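Local coordinates for protein GH26A (Muricauda sp. MAR_2010_75, PDB 6Q75) that probably hydrolyses beta-linked polysaccharides, such as mannans or related beta-glycans, as a glycoside hydrolase of family 26, at residues Met138-Pro141 with Gly142-Leu145; Gly222-Ile226 with Pro227-Ala231; Trp299-Trp302 with Ile303-Ala306. All coordinates share one frame; numbering follows the deposited sequence.

Contact 1: Met138-Pro141 with Gly142-Leu145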
ATOM      1  N   MET A 138     -18.390 -12.864   7.368  1.00 26.29           N
ATOM      2  CA  MET A 138     -17.152 -12.277   7.847  1.00 25.50           C
ATOM      3  C   MET A 138     -17.379 -10.857   8.359  1.00 24.77           C
ATOM      4  O   MET A 138     -16.617 -10.376   9.195  1.00 24.52           O
ATOM      5  CB  MET A 138     -16.156 -12.243   6.679  1.00 24.03           C
ATOM      6  CG  MET A 138     -14.938 -11.359   6.865  1.00 23.07           C
ATOM      7  SD  MET A 138     -14.071 -11.092   5.284  1.00 26.93           S
ATOM      8  CE  MET A 138     -15.125  -9.823   4.577  1.00 26.71           C
ATOM      9  N   LEU A 139     -18.443 -10.197   7.912  1.00 24.96           N
ATOM     10  CA  LEU A 139     -18.753  -8.842   8.343  1.00 28.18           C
ATOM     11  C   LEU A 139     -19.856  -8.820   9.382  1.00 30.23           C
ATOM     12  O   LEU A 139     -20.472  -7.774   9.590  1.00 31.56           O
ATOM     13  CB  LEU A 139     -19.152  -7.981   7.148  1.00 24.38           C
ATOM     14  CG  LEU A 139     -18.055  -7.910   6.096  1.00 23.26           C
ATOM     15  CD1 LEU A 139     -18.522  -7.102   4.879  1.00 26.56           C
ATOM     16  CD2 LEU A 139     -16.816  -7.296   6.712  1.00 23.76           C
ATOM     17  N   THR A 140     -20.146  -9.964   9.984  1.00 26.90           N
ATOM     18  CA  THR A 140     -21.228 -10.083  10.964  1.00 28.17           C
ATOM     19  C   THR A 140     -20.694 -10.601  12.290  1.00 30.74           C
ATOM     20  O   THR A 140     -20.443 -11.813  12.423  1.00 32.04           O
ATOM     21  CB  THR A 140     -22.319 -11.014  10.447  1.00 31.74           C
ATOM     22  OG1 THR A 140     -22.843 -10.500   9.214  1.00 34.91           O
ATOM     23  CG2 THR A 140     -23.457 -11.094  11.483  1.00 35.61           C
ATOM     24  N   PRO A 141     -20.502  -9.750  13.295  1.00 32.38           N
ATOM     25  CA  PRO A 141     -20.085 -10.253  14.610  1.00 33.70           C
ATOM     26  C   PRO A 141     -20.932 -11.433  15.077  1.00 34.45           C
ATOM     27  O   PRO A 141     -22.144 -11.493  14.847  1.00 35.51           O
ATOM     28  CB  PRO A 141     -20.259  -9.031  15.518  1.00 36.33           C
ATOM     29  CG  PRO A 141     -19.951  -7.879  14.585  1.00 34.00           C
ATOM     30  CD  PRO A 141     -20.568  -8.277  13.264  1.00 33.47           C
ATOM     31  N   GLY A 142     -20.267 -12.414  15.686  1.00 32.87           N
ATOM     32  CA  GLY A 142     -20.918 -13.604  16.184  1.00 33.47           C
ATOM     33  C   GLY A 142     -20.736 -14.838  15.319  1.00 35.58           C
ATOM     34  O   GLY A 142     -20.898 -15.958  15.825  1.00 35.92           O
ATOM     35  N   THR A 143     -20.415 -14.673  14.029  1.00 35.39           N
ATOM     36  CA  THR A 143     -20.249 -15.847  13.183  1.00 32.21           C
ATOM     37  C   THR A 143     -18.849 -16.438  13.323  1.00 31.09           C
ATOM     38  O   THR A 143     -17.905 -15.789  13.789  1.00 30.39           O
ATOM     39  CB  THR A 143     -20.481 -15.512  11.705  1.00 31.60           C
ATOM     40  OG1 THR A 143     -19.426 -14.653  11.266  1.00 32.21           O
ATOM     41  CG2 THR A 143     -21.822 -14.825  11.485  1.00 31.09           C
ATOM     42  N   GLU A 144     -18.711 -17.676  12.845  1.00 32.86           N
ATOM     43  CA  GLU A 144     -17.399 -18.304  12.814  1.00 34.50           C
ATOM     44  C   GLU A 144     -16.448 -17.541  11.896  1.00 31.16           C
ATOM     45  O   GLU A 144     -15.267 -17.371  12.212  1.00 30.57           O
ATOM     46  CB  GLU A 144     -17.516 -19.757  12.361  1.00 43.02           C
ATOM     47  CG  GLU A 144     -16.192 -20.510  12.429  1.00 49.26           C
ATOM     48  CD  GLU A 144     -16.210 -21.822  11.668  1.00 55.27           C
ATOM     49  OE1 GLU A 144     -16.657 -21.830  10.502  1.00 57.50           O
ATOM     50  OE2 GLU A 144     -15.774 -22.842  12.235  1.00 57.91           O
ATOM     51  N   LEU A 145     -16.934 -17.070  10.757  1.00 30.08           N
ATOM     52  CA  LEU A 145     -16.002 -16.394   9.861  1.00 27.68           C
ATOM     53  C   LEU A 145     -15.582 -15.024  10.385  1.00 26.86           C
ATOM     54  O   LEU A 145     -14.447 -14.594  10.138  1.00 27.11           O
ATOM     55  CB  LEU A 145     -16.578 -16.266   8.447  1.00 27.25           C
ATOM     56  CG  LEU A 145     -16.658 -17.598   7.699  1.00 33.29           C
ATOM     57  CD1 LEU A 145     -17.213 -17.399   6.296  1.00 32.13           C
ATOM     58  CD2 LEU A 145     -15.317 -18.315   7.676  1.00 31.64           C
TER

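Contact 2: Gly222-Ile226 with Pro227-Ala231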
ATOM      1  N   GLY A 222      -5.571   0.586 -11.522  1.00 19.42           N
ATOM      2  CA  GLY A 222      -6.066   1.272 -12.692  1.00 20.08           C
ATOM      3  C   GLY A 222      -7.241   0.533 -13.322  1.00 22.28           C
ATOM      4  O   GLY A 222      -7.191  -0.690 -13.512  1.00 22.99           O
ATOM      5  N   PRO A 223      -8.326   1.243 -13.637  1.00 21.69           N
ATOM      6  CA  PRO A 223      -9.517   0.563 -14.170  1.00 23.19           C
ATOM      7  C   PRO A 223      -9.294   0.007 -15.569  1.00 23.40           C
ATOM      8  O   PRO A 223      -8.534   0.561 -16.364  1.00 23.01           O
ATOM      9  CB  PRO A 223     -10.583   1.662 -14.194  1.00 28.93           C
ATOM     10  CG  PRO A 223     -10.066   2.734 -13.208  1.00 29.66           C
ATOM     11  CD  PRO A 223      -8.568   2.677 -13.379  1.00 26.16           C
ATOM     12  N   ARG A 224      -9.994  -1.088 -15.877  1.00 20.32           N
ATOM     13  CA  ARG A 224      -9.916  -1.657 -17.220  1.00 24.81           C
ATOM     14  C   ARG A 224     -11.098  -2.589 -17.432  1.00 23.55           C
ATOM     15  O   ARG A 224     -11.594  -3.185 -16.481  1.00 23.84           O
ATOM     16  CB  ARG A 224      -8.608  -2.431 -17.430  1.00 28.78           C
ATOM     17  CG  ARG A 224      -8.490  -3.649 -16.535  1.00 29.41           C
ATOM     18  CD  ARG A 224      -7.089  -3.828 -16.086  1.00 31.92           C
ATOM     19  NE  ARG A 224      -6.811  -5.163 -15.567  1.00 29.42           N
ATOM     20  CZ  ARG A 224      -5.664  -5.475 -14.986  1.00 28.38           C
ATOM     21  NH1 ARG A 224      -4.736  -4.537 -14.859  1.00 30.29           N
ATOM     22  NH2 ARG A 224      -5.442  -6.700 -14.530  1.00 29.13           N
ATOM     23  N   ASP A 225     -11.514  -2.773 -18.681  1.00 22.26           N
ATOM     24  CA  ASP A 225     -12.623  -3.681 -18.938  1.00 23.93           C
ATOM     25  C   ASP A 225     -12.137  -4.793 -19.842  1.00 22.13           C
ATOM     26  O   ASP A 225     -12.586  -4.915 -20.963  1.00 22.92           O
ATOM     27  CB  ASP A 225     -13.828  -2.973 -19.528  1.00 31.33           C
ATOM     28  CG  ASP A 225     -15.077  -3.851 -19.502  1.00 37.16           C
ATOM     29  OD1 ASP A 225     -14.996  -5.037 -19.086  1.00 41.36           O
ATOM     30  OD2 ASP A 225     -16.148  -3.376 -19.911  1.00 42.73           O
ATOM     31  N   ILE A 226     -11.230  -5.602 -19.330  1.00 20.16           N
ATOM     32  CA  ILE A 226     -10.693  -6.749 -20.058  1.00 20.32           C
ATOM     33  C   ILE A 226     -11.441  -7.989 -19.587  1.00 21.16           C
ATOM     34  O   ILE A 226     -11.541  -8.206 -18.373  1.00 21.69           O
ATOM     35  CB  ILE A 226      -9.183  -6.895 -19.807  1.00 20.56           C
ATOM     36  CG1 ILE A 226      -8.424  -5.662 -20.325  1.00 22.64           C
ATOM     37  CG2 ILE A 226      -8.637  -8.185 -20.424  1.00 20.96           C
ATOM     38  CD1 ILE A 226      -7.119  -5.437 -19.586  1.00 23.85           C
ATOM     39  N   PRO A 227     -11.975  -8.815 -20.491  1.00 20.51           N
ATOM     40  CA  PRO A 227     -12.675 -10.045 -20.071  1.00 22.40           C
ATOM     41  C   PRO A 227     -11.843 -10.891 -19.113  1.00 22.90           C
ATOM     42  O   PRO A 227     -10.645 -11.102 -19.309  1.00 21.56           O
ATOM     43  CB  PRO A 227     -12.929 -10.777 -21.393  1.00 23.01           C
ATOM     44  CG  PRO A 227     -12.999  -9.660 -22.417  1.00 23.37           C
ATOM     45  CD  PRO A 227     -11.992  -8.631 -21.952  1.00 19.43           C
ATOM     46  N   GLY A 228     -12.481 -11.335 -18.034  1.00 22.63           N
ATOM     47  CA  GLY A 228     -11.816 -12.116 -17.007  1.00 27.41           C
ATOM     48  C   GLY A 228     -10.816 -11.367 -16.160  1.00 26.98           C
ATOM     49  O   GLY A 228     -10.189 -11.979 -15.280  1.00 26.68           O
ATOM     50  N   ASP A 229     -10.658 -10.053 -16.370  1.00 20.55           N
ATOM     51  CA  ASP A 229      -9.569  -9.315 -15.756  1.00 17.86           C
ATOM     52  C   ASP A 229      -9.956  -7.855 -15.530  1.00 17.85           C
ATOM     53  O   ASP A 229      -9.099  -6.970 -15.622  1.00 22.06           O
ATOM     54  CB  ASP A 229      -8.310  -9.432 -16.653  1.00 27.27           C
ATOM     55  CG  ASP A 229      -7.009  -9.086 -15.937  1.00 35.09           C
ATOM     56  OD1 ASP A 229      -6.950  -9.127 -14.693  1.00 35.68           O
ATOM     57  OD2 ASP A 229      -6.010  -8.807 -16.651  1.00 38.01           O
ATOM     58  N   GLN A 230     -11.230  -7.590 -15.204  1.00 19.60           N
ATOM     59  CA  GLN A 230     -11.713  -6.221 -15.071  1.00 19.58           C
ATOM     60  C   GLN A 230     -11.296  -5.582 -13.748  1.00 21.19           C
ATOM     61  O   GLN A 230     -11.109  -6.245 -12.713  1.00 19.69           O
ATOM     62  CB  GLN A 230     -13.245  -6.168 -15.189  1.00 20.00           C
ATOM     63  CG  GLN A 230     -13.814  -6.787 -16.469  1.00 23.00           C
ATOM     64  CD  GLN A 230     -14.174  -8.274 -16.313  1.00 25.71           C
ATOM     65  OE1 GLN A 230     -13.666  -8.980 -15.428  1.00 23.44           O
ATOM     66  NE2 GLN A 230     -15.055  -8.745 -17.176  1.00 25.89           N
ATOM     67  N   ALA A 231     -11.187  -4.263 -13.793  1.00 18.36           N
ATOM     68  CA  ALA A 231     -11.077  -3.444 -12.594  1.00 17.82           C
ATOM     69  C   ALA A 231     -12.009  -2.259 -12.774  1.00 18.31           C
ATOM     70  O   ALA A 231     -11.924  -1.523 -13.770  1.00 18.98           O
ATOM     71  CB  ALA A 231      -9.637  -2.996 -12.324  1.00 19.15           C
TER

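Contact 3: Trp299-Trp302 with Ile303-Ala306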
ATOM      1  N   TRP A 299       7.650  -2.773  -8.151  1.00 15.66           N
ATOM      2  CA  TRP A 299       7.344  -4.100  -7.618  1.00 16.25           C
ATOM      3  C   TRP A 299       8.557  -5.009  -7.760  1.00 18.44           C
ATOM      4  O   TRP A 299       8.825  -5.521  -8.840  1.00 19.26           O
ATOM      5  CB  TRP A 299       6.151  -4.702  -8.346  1.00 16.27           C
ATOM      6  CG  TRP A 299       5.705  -5.980  -7.669  1.00 16.66           C
ATOM      7  CD1 TRP A 299       5.989  -7.256  -8.051  1.00 20.05           C
ATOM      8  CD2 TRP A 299       4.965  -6.080  -6.443  1.00 16.89           C
ATOM      9  NE1 TRP A 299       5.419  -8.152  -7.167  1.00 20.24           N
ATOM     10  CE2 TRP A 299       4.794  -7.451  -6.167  1.00 19.28           C
ATOM     11  CE3 TRP A 299       4.396  -5.139  -5.572  1.00 19.52           C
ATOM     12  CZ2 TRP A 299       4.094  -7.911  -5.035  1.00 19.33           C
ATOM     13  CZ3 TRP A 299       3.706  -5.594  -4.462  1.00 19.42           C
ATOM     14  CH2 TRP A 299       3.563  -6.970  -4.202  1.00 21.47           C
ATOM     15  N   SER A 300       9.270  -5.249  -6.661  1.00 17.53           N
ATOM     16  CA  SER A 300      10.372  -6.217  -6.658  1.00 17.16           C
ATOM     17  C   SER A 300      11.243  -6.206  -7.906  1.00 17.78           C
ATOM     18  O   SER A 300      11.856  -5.182  -8.209  1.00 18.50           O
ATOM     19  CB  SER A 300       9.817  -7.610  -6.410  1.00 17.41           C
ATOM     20  OG  SER A 300       9.215  -7.602  -5.096  1.00 17.42           O
ATOM     21  N   ASN A 301      11.355  -7.338  -8.616  1.00 18.15           N
ATOM     22  CA  ASN A 301      12.354  -7.362  -9.688  1.00 18.20           C
ATOM     23  C   ASN A 301      11.877  -6.686 -10.958  1.00 17.89           C
ATOM     24  O   ASN A 301      12.610  -6.714 -11.957  1.00 19.98           O
ATOM     25  CB  ASN A 301      12.820  -8.794 -10.022  1.00 20.96           C
ATOM     26  CG  ASN A 301      14.196  -8.812 -10.727  1.00 23.33           C
ATOM     27  OD1 ASN A 301      15.101  -8.071 -10.345  1.00 23.81           O
ATOM     28  ND2 ASN A 301      14.342  -9.648 -11.762  1.00 24.61           N
ATOM     29  N   TRP A 302      10.696  -6.059 -10.964  1.00 17.24           N
ATOM     30  CA  TRP A 302      10.354  -5.208 -12.103  1.00 18.60           C
ATOM     31  C   TRP A 302      11.335  -4.050 -12.225  1.00 19.33           C
ATOM     32  O   TRP A 302      11.454  -3.455 -13.305  1.00 17.48           O
ATOM     33  CB  TRP A 302       8.916  -4.707 -11.982  1.00 19.69           C
ATOM     34  CG  TRP A 302       7.852  -5.623 -12.550  1.00 18.83           C
ATOM     35  CD1 TRP A 302       7.004  -5.342 -13.580  1.00 19.63           C
ATOM     36  CD2 TRP A 302       7.522  -6.963 -12.121  1.00 23.64           C
ATOM     37  NE1 TRP A 302       6.171  -6.407 -13.826  1.00 21.41           N
ATOM     38  CE2 TRP A 302       6.466  -7.417 -12.943  1.00 24.72           C
ATOM     39  CE3 TRP A 302       8.024  -7.817 -11.137  1.00 22.09           C
ATOM     40  CZ2 TRP A 302       5.898  -8.686 -12.800  1.00 24.31           C
ATOM     41  CZ3 TRP A 302       7.460  -9.072 -10.992  1.00 21.57           C
ATOM     42  CH2 TRP A 302       6.410  -9.497 -11.824  1.00 24.08           C
ATOM     43  N   ILE A 303      12.088  -3.757 -11.161  1.00 19.03           N
ATOM     44  CA  ILE A 303      13.128  -2.739 -11.237  1.00 20.01           C
ATOM     45  C   ILE A 303      14.152  -3.101 -12.311  1.00 20.32           C
ATOM     46  O   ILE A 303      14.791  -2.221 -12.882  1.00 21.81           O
ATOM     47  CB  ILE A 303      13.782  -2.529  -9.852  1.00 22.64           C
ATOM     48  CG1 ILE A 303      14.656  -1.265  -9.832  1.00 21.46           C
ATOM     49  CG2 ILE A 303      14.612  -3.743  -9.449  1.00 23.60           C
ATOM     50  CD1 ILE A 303      13.882   0.057 -10.106  1.00 19.56           C
ATOM     51  N   GLU A 304      14.301  -4.390 -12.615  1.00 20.85           N
ATOM     52  CA  GLU A 304      15.198  -4.890 -13.652  1.00 24.11           C
ATOM     53  C   GLU A 304      14.461  -5.366 -14.892  1.00 24.35           C
ATOM     54  O   GLU A 304      14.888  -5.072 -16.015  1.00 24.34           O
ATOM     55  CB  GLU A 304      16.040  -6.037 -13.067  1.00 28.36           C
ATOM     56  CG  GLU A 304      16.669  -7.013 -14.052  1.00 30.07           C
ATOM     57  CD  GLU A 304      17.505  -8.072 -13.327  1.00 34.89           C
ATOM     58  OE1 GLU A 304      18.531  -7.695 -12.710  1.00 37.48           O
ATOM     59  OE2 GLU A 304      17.150  -9.275 -13.375  1.00 34.72           O
ATOM     60  N   THR A 305      13.326  -6.055 -14.732  1.00 23.42           N
ATOM     61  CA  THR A 305      12.691  -6.657 -15.901  1.00 24.72           C
ATOM     62  C   THR A 305      11.807  -5.686 -16.674  1.00 22.99           C
ATOM     63  O   THR A 305      11.525  -5.933 -17.852  1.00 24.88           O
ATOM     64  CB  THR A 305      11.869  -7.880 -15.483  1.00 25.18           C
ATOM     65  OG1 THR A 305      10.813  -7.452 -14.632  1.00 21.01           O
ATOM     66  CG2 THR A 305      12.736  -8.875 -14.728  1.00 26.18           C
ATOM     67  N   ALA A 306      11.351  -4.601 -16.050  1.00 20.43           N
ATOM     68  CA  ALA A 306      10.449  -3.662 -16.699  1.00 20.87           C
ATOM     69  C   ALA A 306      11.090  -2.305 -16.925  1.00 22.01           C
ATOM     70  O   ALA A 306      10.398  -1.368 -17.337  1.00 22.88           O
ATOM     71  CB  ALA A 306       9.172  -3.479 -15.866  1.00 20.20           C
TER

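Contact 1: Met138-Pro141 with Gly142-Leu145
The planar peptide unit joining Thr140 to Pro141 turns its oxygen edge toward Thr143. Thr143 N donates to Thr140 O at 3.3 Å in a nearly straight bond, slightly tilted from the carbonyl plane. The methyl Thr143 CG2 lies to the same side of that plane as this nitrogen, 3.4 Å from Thr140 O, while the hydroxyl Thr143 OG1 lies to the other side. The two threonine side chains cross at about a right angle, and Thr143 CG2 comes to 4.0 Å from Thr140 CB. The hydroxyls have other work: Thr140 OG1 bonds to Asp136 O, and Thr143 OG1 to Asp137 O, so both tie back to the end of helix 132-138. The arrangement is a type II beta turn, Thr140 to Thr143, joining that helix to helix 144-165, with Thr143 as the N-cap of the second. Thr143 OG1 sits between the backbone N and the carbonyl carbon (chi1 68°), which lets it cap Phe146 N, so one oxygen links the exit of one helix to the entrance of the next. Gly142 takes the third place of the turn with phi 103°, where a CB would run into Pro141 O; Pro141, with phi -48°, suits the second. Past the turn, Leu145 CB packs on the backbone of Met138, 4.0 Å from Met138 N, and the two CB atoms, Met138 CB and Leu145 CB, stand 4.4 Å apart. Beyond this point they diverge. Met138 is buried and runs off toward Trp149, Leu197, Pro114 and Trp184, whereas Leu145, partly exposed, touches Lys115. Pro141 and Gly142 are exposed at the apex, and the Pro141 ring also touches Phe146.

Contact 2: Gly222-Ile226 with Pro227-Ala231
Arg224 and Ala231 form one antiparallel hydrogen-bonded pair, Arg224 N to Ala231 O and Ala231 N to Arg224 O, both 2.9 Å, and a type II turn from Ile226 to Asp229 closes the loop, with Asp229 N bonded to Ile226 O. Arg224 CG lies between the backbone N and the carbonyl carbon (chi1 64°), and a bend at chi2 carries the guanidinium along the loop to Asp229. There it grips side-on with two nitrogens: NE of Arg224 points nearly straight at Asp229 O, 2.9 Å away, and Arg224 NH2 makes a salt bridge of 2.9 Å to Asp229 OD1. Both acceptors lie in the guanidinium plane, but OD1 is met from 44° above its own carboxylate, the two flat groups being steeply inclined at 68°. With an alanine here, the Asp229 carboxylate would probably lose its charged mate and Asp229 O its NE donor, leaving the aspartate freer to turn. Across the loop, Gln230 CG packs 3.4 Å from Asp225 OD1, while Ile226 CG2 lies 4.0 Å from Asp229 CB. Ala231 CB, buried, rests against Gly222 O at 3.6 Å. Trp182 touches both Arg224 and Asp229. This short bridge-and-turn excursion, with glycine at positive phi in its turn, belongs to the loop that leaves strand 214-221 of the (beta/alpha)8 barrel and runs on to strand 246-251.

Contact 3: Trp299-Trp302 with Ile303-Ala306
Ser300 and Ile303 meet where a type II' turn, Trp299 to Trp302, leads the last barrel strand, 293-299, into the short helix 302-305. The tight part faces the protein: Ile303 N donates to Ser300 O at 3.3 Å, and Ile303 CG2 touches that same oxygen. With CG1 anti to the backbone N (chi1 -168°), the Ile303 chain leads away to Lys63 and Ile67. Asn301 O accepts from both Glu304 N and Thr305 N, each at 2.9 Å. Looser packing is confined to the exposed Trp302 indole: Thr305 OG1 stands 4.0 Å above one of its faces, offset toward the rim, and Ala306 CB lies 3.7 Å from Trp302 CD1. Tyr252 meets the indole edge-to-face. A polar group ties the exposed rim around Glu304, whose OE1 makes a salt bridge to Lys63 NZ; that nitrogen bonds to Asn301 OD1 as well, so a single ammonium bridges both polar ends. Between the two side chains, Asn301 ND2 donates to Glu304 OE2 at 3.3 Å, almost straight and in its own amide plane, but 60° above the carboxylate.

In the fold
The contacts follow one another along the chain without touching. Contact 2 is a loop, contact 3 a turn and short helix, each following the end of a barrel strand (214-221, 293-299); their centres are about 23 Å apart and their nearest atoms about 11 Å. Contact 1, a helix-to-helix turn, lies farther out, about 30 Å from contact 2 and 39 Å from contact 3 between centres, and across the chain's centre from contact 3. Contact 3 borders bound small molecules: Trp299 stacks on His51, touches His110 and comes within about 3 Å of Tris and glycerol, both probably from the crystallisation liquor, though they may mark the sugar-binding cleft expected at the C-terminal strand ends.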